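Local atomic coordinates of histidine utilization repressor (Pseudomonas syringae pv. tomato, PDB entry 2PKH), a protein that probably represses the histidine utilization (hut) operon by binding its control region when inducer is absent, and is represented here by its C-terminal UTRA domain. Residues Val43-Asn47 / Asp48-Gln52; Thr72-Pro76 / Tyr77-Ser81; Ala98-Asp101 / Glu102-Leu106. One frame throughout, in Å; residues are numbered along the deposited sequence.

Contact 1. Residues Val43-Asn47 / Asp48-Gln52; sequences VHFEN and DIPVQ. With EDO (1,2-ethanediol), chain N.
His44 meets Gln52 twice, once through the backbone and once through the side chains. Its N-H points nearly straight at Gln52 O (His44 N to Gln52 O, 2.9 Å), while its carbonyl serves two donors. Val51 N reaches His44 O at 2.7 Å, in the carbonyl plane and almost linear at 175°; Gln52 N takes a longer, tilted bond to the same oxygen at 3.3 Å.

Beyond the backbone, the Gln52 chain runs extended, with CG trans to its own N (chi1 -162°), alongside the imidazole. Its amide stands at 82° to the ring, and although Gln52 OE1 comes within 3.2 Å of His44 ND1, the angle is too poor for a hydrogen bond. A 1,2-ethanediol, probably from the crystallisation liquor, lies over one face of the His44 ring and bonds weakly to Gln52 OE1. Phe45 crosses Pro50 of the neighbouring strand at a slant: Phe45 CE1 sits 3.7 Å from Pro50 CG, and Asp48 O approaches the ring edge at 3.5 Å from Phe45 CD1.

Toward the turn, Glu46 N binds Ile49 O at 2.8 Å, and Ile49 N returns a bond to Glu46 O. Further out, Arg8 forms a salt bridge with Asp48 through its guanidinium group and gives its backbone N-H to Asn47 OD1, and the ring of His9 meets that of His44. The whole is a beta hairpin with a two-residue loop, Asn47-Asp48, in a type I' turn from Glu46 to Ile49, and with a classic beta bulge in which Val51 and Gln52 both face His44.

Contact 2. Residues Thr72-Pro76 / Tyr77-Ser81; sequences TLQTP and YAYLS
A threonine N-cap opens helix 76-83, and this contact illustrates how such a cap takes charge of a helix start. Thr75 OG1 accepts from Ala78 N at 3.1 Å, with the N-H well aimed at 160°. The hydroxyl gets there because chi1 is 67°, which places OG1 between the backbone N and the carbonyl carbon; the same turn brings OG1 to 3.4 Å from Ala78 CB. The carbonyl of Thr75 meanwhile takes the next amide, Tyr79 N, at 3.0 Å, and Pro76 O takes Leu80 N at 2.8 Å. Pro76, which has no N-H to satisfy, fits the first turn naturally.

Gln74 folds its extended chain back against the helix. Its CG rests 3.9 Å from Ala78 CB, and OE1 lies at the edge of the Tyr79 ring, 3.8 Å from CD1, with amide and ring planes 70° apart. The other end of this amide, NE2, is hydrogen-bonded to Gln82 OE1, one helical turn beyond Ala78.

Outside the cap, the Pro76 ring is packed by Tyr66 and Phe71 and by Glu54 and Arg56 of strand 49-59. Leu80 rests on Val58 of the same strand, whereas Tyr77 packs on Lys148 of the second subunit.

Contact 3. Residues Ala98-Asp101 / Glu102-Leu106; sequences AEAD and ECKLL
Lys104 NZ and Asp101 OD1 form a salt bridge of 2.7 Å, the shortest polar link here, with the ammonium arriving nearly along the C-O axis of OD1. The two side chains lie side by side, one turn apart on helix 100-106. The lysine is bent at its last torsion (chi4 111°), which turns NZ back toward the aspartate, while its CG passes 3.5 Å from Ala100 O.

A second carboxylate works on the start of the helix. Glu102 OE1 accepts from Glu99 N at 3.0 Å, approached on its anti side and somewhat out of the carboxylate plane. Since Glu99 is the N-cap, this is the side-chain-to-N-cap half of a capping box. Glu102 has CG opposite its carbonyl carbon (chi1 -76°), and OE1 comes back over Ala98 CB, 3.6 Å away. That methyl also touches Cys103 SG at 3.9 Å. Ordinary helical bonds follow: Cys103 N to Glu99 O at 2.9 Å, and the amides of Lys104 and Leu105 to the carbonyls of Ala100 and Asp101.

Glu102 OE2 forms a salt bridge with Arg132 of strand 126-136, so one carboxylate ties the helix start to the sheet. Acidic groups gathered at the amino end would suit the helix dipole. Together with Arg132, that field would be expected to keep Glu102 ionised despite Glu99 nearby.

The three contacts come in series along one UTRA domain, with strand 49-59 as their common reference. Contact 1 forms the turn end of the hairpin 36-46/49-59 within the antiparallel sheet. Contact 3, about 13 Å away between centres, presses directly on that hairpin: Pro50 CB meets Leu106 O at 3.3 Å, Val43 packs on Leu105, and Arg139 bonds to the carbonyls of both Pro50 and Leu106. Contact 2 lies about 16 Å from contact 1 between centres without touching it, and its helix leans on the same strand further along. Contacts 2 and 3, about 24 Å apart between centres, lie on opposite sides of the chain's centre, so two helices with separately capped starts pack against one strand.

Contact 1. Residues Val43-Asn47 / Asp48-Gln52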
ATOM      1  N   VAL B  43       1.225 -19.840  17.919  1.00 18.13           N
ATOM      2  CA  VAL B  43      -0.113 -19.204  18.068  1.00 19.32           C
ATOM      3  C   VAL B  43       0.216 -17.905  18.740  1.00 19.02           C
ATOM      4  O   VAL B  43       0.863 -17.873  19.796  1.00 20.57           O
ATOM      5  CB  VAL B  43      -1.060 -19.986  18.936  1.00 16.87           C
ATOM      6  CG1 VAL B  43      -2.501 -19.319  19.089  1.00 15.84           C
ATOM      7  CG2 VAL B  43      -1.259 -21.466  18.341  1.00 22.99           C
ATOM      8  N   HIS B  44      -0.248 -16.845  18.116  1.00 20.44           N
ATOM      9  CA  HIS B  44      -0.055 -15.478  18.599  1.00 19.39           C
ATOM     10  C   HIS B  44      -1.342 -15.028  19.293  1.00 19.70           C
ATOM     11  O   HIS B  44      -2.444 -15.228  18.753  1.00 19.95           O
ATOM     12  CB  HIS B  44       0.228 -14.564  17.397  1.00 18.63           C
ATOM     13  CG  HIS B  44       1.592 -14.767  16.788  1.00 19.95           C
ATOM     14  ND1 HIS B  44       1.802 -15.606  15.715  1.00 23.48           N
ATOM     15  CD2 HIS B  44       2.804 -14.265  17.107  1.00 18.73           C
ATOM     16  CE1 HIS B  44       3.078 -15.585  15.375  1.00 15.78           C
ATOM     17  NE2 HIS B  44       3.709 -14.803  16.223  1.00 25.15           N
ATOM     18  N   PHE B  45      -1.172 -14.367  20.428  1.00 17.88           N
ATOM     19  CA  PHE B  45      -2.295 -13.892  21.293  1.00 21.13           C
ATOM     20  C   PHE B  45      -2.228 -12.364  21.361  1.00 24.24           C
ATOM     21  O   PHE B  45      -1.124 -11.807  21.392  1.00 24.59           O
ATOM     22  CB  PHE B  45      -2.151 -14.417  22.730  1.00 21.66           C
ATOM     23  CG  PHE B  45      -2.290 -15.921  22.855  1.00 16.11           C
ATOM     24  CD1 PHE B  45      -3.432 -16.461  23.337  1.00 19.43           C
ATOM     25  CD2 PHE B  45      -1.286 -16.752  22.432  1.00 19.99           C
ATOM     26  CE1 PHE B  45      -3.566 -17.920  23.453  1.00 18.28           C
ATOM     27  CE2 PHE B  45      -1.417 -18.163  22.498  1.00 20.74           C
ATOM     28  CZ  PHE B  45      -2.560 -18.721  23.005  1.00 23.50           C
ATOM     29  N   GLU B  46      -3.374 -11.701  21.446  1.00 25.01           N
ATOM     30  CA  GLU B  46      -3.375 -10.287  21.726  1.00 29.93           C
ATOM     31  C   GLU B  46      -4.211 -10.178  22.964  1.00 29.88           C
ATOM     32  O   GLU B  46      -5.356 -10.612  22.982  1.00 30.28           O
ATOM     33  CB  GLU B  46      -3.971  -9.563  20.522  1.00 30.51           C
ATOM     34  CG  GLU B  46      -4.318  -8.090  20.686  1.00 35.10           C
ATOM     35  CD  GLU B  46      -5.348  -7.643  19.630  1.00 37.16           C
ATOM     36  OE1 GLU B  46      -4.959  -7.353  18.472  1.00 47.88           O
ATOM     37  OE2 GLU B  46      -6.555  -7.624  19.947  1.00 46.07           O
ATOM     38  N   ASN B  47      -3.610  -9.697  24.059  1.00 30.89           N
ATOM     39  CA  ASN B  47      -4.261  -9.708  25.375  1.00 31.35           C
ATOM     40  C   ASN B  47      -4.865 -11.045  25.726  1.00 30.36           C
ATOM     41  O   ASN B  47      -6.032 -11.101  26.121  1.00 29.26           O
ATOM     42  CB  ASN B  47      -5.347  -8.603  25.477  1.00 32.50           C
ATOM     43  CG  ASN B  47      -4.787  -7.194  25.185  1.00 38.72           C
ATOM     44  OD1 ASN B  47      -3.648  -6.857  25.573  1.00 41.75           O
ATOM     45  ND2 ASN B  47      -5.584  -6.363  24.486  1.00 42.70           N
ATOM     46  N   ASP B  48      -4.087 -12.118  25.582  1.00 26.92           N
ATOM     47  CA  ASP B  48      -4.538 -13.441  25.959  1.00 27.75           C
ATOM     48  C   ASP B  48      -5.587 -14.128  25.102  1.00 25.95           C
ATOM     49  O   ASP B  48      -5.980 -15.245  25.428  1.00 27.87           O
ATOM     50  CB  ASP B  48      -4.987 -13.450  27.432  1.00 28.86           C
ATOM     51  CG  ASP B  48      -3.877 -12.929  28.337  1.00 34.50           C
ATOM     52  OD1 ASP B  48      -2.692 -13.332  28.097  1.00 39.91           O
ATOM     53  OD2 ASP B  48      -4.184 -12.088  29.207  1.00 39.36           O
ATOM     54  N   ILE B  49      -6.025 -13.494  24.034  1.00 23.15           N
ATOM     55  CA  ILE B  49      -6.966 -14.130  23.115  1.00 24.14           C
ATOM     56  C   ILE B  49      -6.211 -14.481  21.821  1.00 23.48           C
ATOM     57  O   ILE B  49      -5.476 -13.612  21.288  1.00 23.73           O
ATOM     58  CB  ILE B  49      -8.116 -13.179  22.738  1.00 24.05           C
ATOM     59  CG1 ILE B  49      -8.742 -12.526  23.994  1.00 23.50           C
ATOM     60  CG2 ILE B  49      -9.111 -13.946  21.896  1.00 26.37           C
ATOM     61  CD1 ILE B  49      -9.678 -11.333  23.694  1.00 24.75           C
ATOM     62  N   PRO B  50      -6.363 -15.734  21.330  1.00 23.00           N
ATOM     63  CA  PRO B  50      -5.704 -16.148  20.106  1.00 20.70           C
ATOM     64  C   PRO B  50      -6.078 -15.221  18.940  1.00 20.30           C
ATOM     65  O   PRO B  50      -7.260 -14.977  18.718  1.00 19.03           O
ATOM     66  CB  PRO B  50      -6.250 -17.557  19.905  1.00 20.98           C
ATOM     67  CG  PRO B  50      -6.540 -18.075  21.338  1.00 19.13           C
ATOM     68  CD  PRO B  50      -6.993 -16.897  22.046  1.00 23.14           C
ATOM     69  N   VAL B  51      -5.088 -14.765  18.182  1.00 17.65           N
ATOM     70  CA  VAL B  51      -5.411 -13.915  17.008  1.00 18.89           C
ATOM     71  C   VAL B  51      -4.881 -14.460  15.720  1.00 19.04           C
ATOM     72  O   VAL B  51      -5.335 -14.075  14.650  1.00 19.70           O
ATOM     73  CB  VAL B  51      -4.990 -12.436  17.163  1.00 19.32           C
ATOM     74  CG1 VAL B  51      -5.757 -11.768  18.374  1.00 19.35           C
ATOM     75  CG2 VAL B  51      -3.510 -12.320  17.420  1.00 21.42           C
ATOM     76  N   GLN B  52      -3.880 -15.353  15.810  1.00 19.73           N
ATOM     77  CA  GLN B  52      -3.251 -15.874  14.542  1.00 19.94           C
ATOM     78  C   GLN B  52      -2.594 -17.175  14.784  1.00 18.05           C
ATOM     79  O   GLN B  52      -1.979 -17.313  15.809  1.00 16.87           O
ATOM     80  CB  GLN B  52      -2.115 -14.953  14.130  1.00 18.53           C
ATOM     81  CG  GLN B  52      -1.711 -15.141  12.682  1.00 22.58           C
ATOM     82  CD  GLN B  52      -0.409 -14.448  12.347  1.00 25.28           C
ATOM     83  OE1 GLN B  52       0.585 -14.711  12.945  1.00 27.88           O
ATOM     84  NE2 GLN B  52      -0.449 -13.527  11.431  1.00 25.74           N
TER
HETATM   85  C1  EDO N1010       3.850 -11.341  13.069  1.00 45.54           C
HETATM   86  O1  EDO N1010       3.789 -10.853  14.401  1.00 46.25           O
HETATM   87  C2  EDO N1010       3.075 -12.666  13.045  1.00 46.04           C
HETATM   88  O2  EDO N1010       3.211 -13.269  11.740  1.00 44.65           O

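Contact 2. Residues Thr72-Pro76 / Tyr77-Ser81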
ATOM      1  N   THR B  72       9.432 -16.701  21.589  1.00 31.70           N
ATOM      2  CA  THR B  72       8.654 -15.893  22.558  1.00 32.45           C
ATOM      3  C   THR B  72       9.275 -14.505  22.746  1.00 33.56           C
ATOM      4  O   THR B  72       8.634 -13.612  23.267  1.00 34.48           O
ATOM      5  CB  THR B  72       8.443 -16.587  23.948  1.00 33.27           C
ATOM      6  OG1 THR B  72       9.700 -16.803  24.586  1.00 33.04           O
ATOM      7  CG2 THR B  72       7.757 -17.910  23.777  1.00 32.35           C
ATOM      8  N   LEU B  73      10.515 -14.297  22.307  1.00 33.88           N
ATOM      9  CA  LEU B  73      11.170 -12.993  22.494  1.00 33.82           C
ATOM     10  C   LEU B  73      11.189 -12.134  21.223  1.00 33.36           C
ATOM     11  O   LEU B  73      11.381 -10.914  21.279  1.00 32.81           O
ATOM     12  CB  LEU B  73      12.607 -13.185  23.037  1.00 35.18           C
ATOM     13  CG  LEU B  73      12.823 -13.945  24.353  1.00 37.30           C
ATOM     14  CD1 LEU B  73      14.317 -14.006  24.726  1.00 39.08           C
ATOM     15  CD2 LEU B  73      12.035 -13.285  25.502  1.00 38.02           C
ATOM     16  N   GLN B  74      10.944 -12.765  20.072  1.00 31.34           N
ATOM     17  CA  GLN B  74      11.058 -12.120  18.790  1.00 30.36           C
ATOM     18  C   GLN B  74      10.115 -12.884  17.820  1.00 29.23           C
ATOM     19  O   GLN B  74       9.932 -14.044  18.003  1.00 28.77           O
ATOM     20  CB  GLN B  74      12.536 -12.265  18.348  1.00 31.13           C
ATOM     21  CG  GLN B  74      12.960 -11.464  17.125  1.00 31.81           C
ATOM     22  CD  GLN B  74      14.446 -11.627  16.841  1.00 31.97           C
ATOM     23  OE1 GLN B  74      15.061 -12.663  17.161  1.00 34.62           O
ATOM     24  NE2 GLN B  74      15.033 -10.607  16.278  1.00 30.46           N
ATOM     25  N   THR B  75       9.484 -12.259  16.819  1.00 27.54           N
ATOM     26  CA  THR B  75       8.756 -13.072  15.835  1.00 25.91           C
ATOM     27  C   THR B  75       9.780 -13.665  14.826  1.00 24.85           C
ATOM     28  O   THR B  75      10.907 -13.116  14.632  1.00 23.67           O
ATOM     29  CB  THR B  75       7.750 -12.273  15.014  1.00 26.64           C
ATOM     30  OG1 THR B  75       8.460 -11.350  14.192  1.00 27.77           O
ATOM     31  CG2 THR B  75       6.683 -11.551  15.892  1.00 25.57           C
ATOM     32  N   PRO B  76       9.447 -14.811  14.213  1.00 23.36           N
ATOM     33  CA  PRO B  76      10.240 -15.350  13.091  1.00 23.33           C
ATOM     34  C   PRO B  76      10.545 -14.311  11.964  1.00 24.10           C
ATOM     35  O   PRO B  76      11.685 -14.177  11.509  1.00 23.79           O
ATOM     36  CB  PRO B  76       9.391 -16.511  12.574  1.00 24.53           C
ATOM     37  CG  PRO B  76       8.562 -16.970  13.819  1.00 22.48           C
ATOM     38  CD  PRO B  76       8.373 -15.721  14.681  1.00 23.27           C
ATOM     39  N   TYR B  77       9.535 -13.551  11.556  1.00 25.58           N
ATOM     40  CA  TYR B  77       9.785 -12.520  10.522  1.00 26.45           C
ATOM     41  C   TYR B  77      10.826 -11.501  10.952  1.00 26.95           C
ATOM     42  O   TYR B  77      11.672 -11.159  10.163  1.00 28.09           O
ATOM     43  CB  TYR B  77       8.515 -11.828  10.150  1.00 24.65           C
ATOM     44  CG  TYR B  77       8.684 -11.056   8.869  1.00 28.13           C
ATOM     45  CD1 TYR B  77       8.578 -11.685   7.623  1.00 32.14           C
ATOM     46  CD2 TYR B  77       8.997  -9.693   8.899  1.00 27.35           C
ATOM     47  CE1 TYR B  77       8.738 -10.967   6.425  1.00 28.48           C
ATOM     48  CE2 TYR B  77       9.205  -8.980   7.723  1.00 30.04           C
ATOM     49  CZ  TYR B  77       9.062  -9.616   6.484  1.00 30.36           C
ATOM     50  OH  TYR B  77       9.203  -8.882   5.285  1.00 26.85           O
ATOM     51  N   ALA B  78      10.770 -11.032  12.199  1.00 26.70           N
ATOM     52  CA  ALA B  78      11.727 -10.052  12.669  1.00 27.33           C
ATOM     53  C   ALA B  78      13.085 -10.687  12.647  1.00 28.36           C
ATOM     54  O   ALA B  78      14.047 -10.087  12.155  1.00 29.66           O
ATOM     55  CB  ALA B  78      11.388  -9.607  14.090  1.00 27.69           C
ATOM     56  N   TYR B  79      13.204 -11.892  13.226  1.00 26.87           N
ATOM     57  CA  TYR B  79      14.462 -12.617  13.180  1.00 26.19           C
ATOM     58  C   TYR B  79      15.025 -12.735  11.743  1.00 26.37           C
ATOM     59  O   TYR B  79      16.158 -12.315  11.446  1.00 27.05           O
ATOM     60  CB  TYR B  79      14.316 -14.001  13.784  1.00 24.18           C
ATOM     61  CG  TYR B  79      15.543 -14.832  13.592  1.00 24.10           C
ATOM     62  CD1 TYR B  79      16.691 -14.559  14.322  1.00 22.09           C
ATOM     63  CD2 TYR B  79      15.552 -15.908  12.691  1.00 20.94           C
ATOM     64  CE1 TYR B  79      17.868 -15.306  14.144  1.00 25.95           C
ATOM     65  CE2 TYR B  79      16.708 -16.682  12.495  1.00 21.20           C
ATOM     66  CZ  TYR B  79      17.864 -16.369  13.254  1.00 25.95           C
ATOM     67  OH  TYR B  79      18.993 -17.121  13.126  1.00 26.90           O
ATOM     68  N   LEU B  80      14.208 -13.278  10.855  1.00 25.39           N
ATOM     69  CA  LEU B  80      14.597 -13.483   9.472  1.00 26.01           C
ATOM     70  C   LEU B  80      15.019 -12.182   8.768  1.00 27.00           C
ATOM     71  O   LEU B  80      15.998 -12.149   8.025  1.00 27.08           O
ATOM     72  CB  LEU B  80      13.467 -14.192   8.694  1.00 25.81           C
ATOM     73  CG  LEU B  80      13.171 -15.689   8.981  1.00 22.41           C
ATOM     74  CD1 LEU B  80      11.953 -16.066   8.150  1.00 19.29           C
ATOM     75  CD2 LEU B  80      14.370 -16.562   8.659  1.00 22.68           C
ATOM     76  N   SER B  81      14.313 -11.103   9.025  1.00 28.16           N
ATOM     77  CA  SER B  81      14.717  -9.849   8.396  1.00 31.61           C
ATOM     78  C   SER B  81      16.067  -9.310   8.921  1.00 31.84           C
ATOM     79  O   SER B  81      16.656  -8.390   8.310  1.00 31.74           O
ATOM     80  CB  SER B  81      13.582  -8.812   8.514  1.00 31.57           C
ATOM     81  OG  SER B  81      13.533  -8.350   9.844  1.00 37.04           O
TER

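Contact 3. Residues Ala98-Asp101 / Glu102-Leu106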
ATOM      1  N   ALA B  98     -11.829 -22.689   9.445  1.00 21.21           N
ATOM      2  CA  ALA B  98     -10.652 -23.424   9.871  1.00 21.55           C
ATOM      3  C   ALA B  98     -10.961 -24.918  10.089  1.00 22.37           C
ATOM      4  O   ALA B  98     -12.135 -25.324  10.232  1.00 23.94           O
ATOM      5  CB  ALA B  98     -10.095 -22.785  11.166  1.00 23.44           C
ATOM      6  N   GLU B  99      -9.916 -25.732  10.156  1.00 22.79           N
ATOM      7  CA  GLU B  99     -10.067 -27.155  10.503  1.00 25.13           C
ATOM      8  C   GLU B  99     -10.343 -27.260  11.975  1.00 25.29           C
ATOM      9  O   GLU B  99      -9.967 -26.359  12.758  1.00 22.69           O
ATOM     10  CB  GLU B  99      -8.754 -27.893  10.173  1.00 25.13           C
ATOM     11  CG  GLU B  99      -8.426 -27.920   8.690  1.00 28.95           C
ATOM     12  CD  GLU B  99      -9.538 -28.557   7.894  1.00 37.45           C
ATOM     13  OE1 GLU B  99      -9.986 -29.657   8.281  1.00 37.48           O
ATOM     14  OE2 GLU B  99     -10.019 -27.928   6.932  1.00 41.48           O
ATOM     15  N   ALA B 100     -10.938 -28.375  12.391  1.00 25.11           N
ATOM     16  CA  ALA B 100     -11.269 -28.561  13.804  1.00 25.38           C
ATOM     17  C   ALA B 100     -10.064 -28.308  14.767  1.00 26.04           C
ATOM     18  O   ALA B 100     -10.206 -27.656  15.790  1.00 24.54           O
ATOM     19  CB  ALA B 100     -11.889 -29.946  14.032  1.00 25.87           C
ATOM     20  N   ASP B 101      -8.876 -28.770  14.427  1.00 26.58           N
ATOM     21  CA  ASP B 101      -7.750 -28.566  15.354  1.00 28.05           C
ATOM     22  C   ASP B 101      -7.332 -27.111  15.408  1.00 26.94           C
ATOM     23  O   ASP B 101      -6.907 -26.625  16.459  1.00 26.93           O
ATOM     24  CB  ASP B 101      -6.560 -29.467  15.043  1.00 29.23           C
ATOM     25  CG  ASP B 101      -6.856 -30.931  15.298  1.00 34.65           C
ATOM     26  OD1 ASP B 101      -7.696 -31.270  16.169  1.00 40.64           O
ATOM     27  OD2 ASP B 101      -6.231 -31.775  14.607  1.00 46.69           O
ATOM     28  N   GLU B 102      -7.457 -26.414  14.287  1.00 26.25           N
ATOM     29  CA  GLU B 102      -7.173 -24.978  14.233  1.00 25.08           C
ATOM     30  C   GLU B 102      -8.224 -24.187  15.039  1.00 25.69           C
ATOM     31  O   GLU B 102      -7.890 -23.185  15.687  1.00 24.01           O
ATOM     32  CB  GLU B 102      -7.166 -24.480  12.771  1.00 25.92           C
ATOM     33  CG  GLU B 102      -5.925 -24.854  11.983  1.00 24.54           C
ATOM     34  CD  GLU B 102      -6.082 -24.649  10.515  1.00 30.11           C
ATOM     35  OE1 GLU B 102      -7.200 -24.544  10.006  1.00 25.34           O
ATOM     36  OE2 GLU B 102      -5.062 -24.540   9.845  1.00 34.06           O
ATOM     37  N   CYS B 103      -9.505 -24.599  14.998  1.00 25.54           N
ATOM     38  CA  CYS B 103     -10.525 -23.940  15.859  1.00 24.18           C
ATOM     39  C   CYS B 103     -10.180 -24.084  17.332  1.00 25.73           C
ATOM     40  O   CYS B 103     -10.364 -23.163  18.108  1.00 25.17           O
ATOM     41  CB  CYS B 103     -11.946 -24.475  15.600  1.00 26.32           C
ATOM     42  SG  CYS B 103     -12.526 -24.109  13.981  1.00 25.35           S
ATOM     43  N   LYS B 104      -9.687 -25.247  17.746  1.00 25.73           N
ATOM     44  CA  LYS B 104      -9.322 -25.421  19.145  1.00 26.64           C
ATOM     45  C   LYS B 104      -8.151 -24.487  19.514  1.00 26.00           C
ATOM     46  O   LYS B 104      -8.191 -23.799  20.533  1.00 25.75           O
ATOM     47  CB  LYS B 104      -8.950 -26.913  19.400  1.00 26.78           C
ATOM     48  CG  LYS B 104     -10.192 -27.839  19.239  1.00 32.37           C
ATOM     49  CD  LYS B 104      -9.888 -29.303  19.526  1.00 32.13           C
ATOM     50  CE  LYS B 104     -10.775 -30.263  18.720  1.00 43.04           C
ATOM     51  NZ  LYS B 104      -9.945 -31.016  17.645  1.00 47.98           N
ATOM     52  N   LEU B 105      -7.124 -24.444  18.676  1.00 24.51           N
ATOM     53  CA  LEU B 105      -5.970 -23.560  18.910  1.00 24.24           C
ATOM     54  C   LEU B 105      -6.337 -22.073  18.971  1.00 24.34           C
ATOM     55  O   LEU B 105      -5.796 -21.341  19.821  1.00 24.21           O
ATOM     56  CB  LEU B 105      -4.909 -23.745  17.830  1.00 24.01           C
ATOM     57  CG  LEU B 105      -3.965 -24.954  17.759  1.00 28.13           C
ATOM     58  CD1 LEU B 105      -2.812 -24.550  16.881  1.00 27.68           C
ATOM     59  CD2 LEU B 105      -3.497 -25.349  19.183  1.00 31.65           C
ATOM     60  N   LEU B 106      -7.218 -21.612  18.071  1.00 21.66           N
ATOM     61  CA  LEU B 106      -7.673 -20.205  18.055  1.00 21.13           C
ATOM     62  C   LEU B 106      -8.822 -19.901  19.006  1.00 21.51           C
ATOM     63  O   LEU B 106      -9.238 -18.748  19.120  1.00 21.23           O
ATOM     64  CB  LEU B 106      -8.119 -19.792  16.631  1.00 20.96           C
ATOM     65  CG  LEU B 106      -7.030 -19.585  15.555  1.00 19.88           C
ATOM     66  CD1 LEU B 106      -7.637 -19.293  14.135  1.00 21.77           C
ATOM     67  CD2 LEU B 106      -6.210 -18.463  15.938  1.00 18.28           C
TER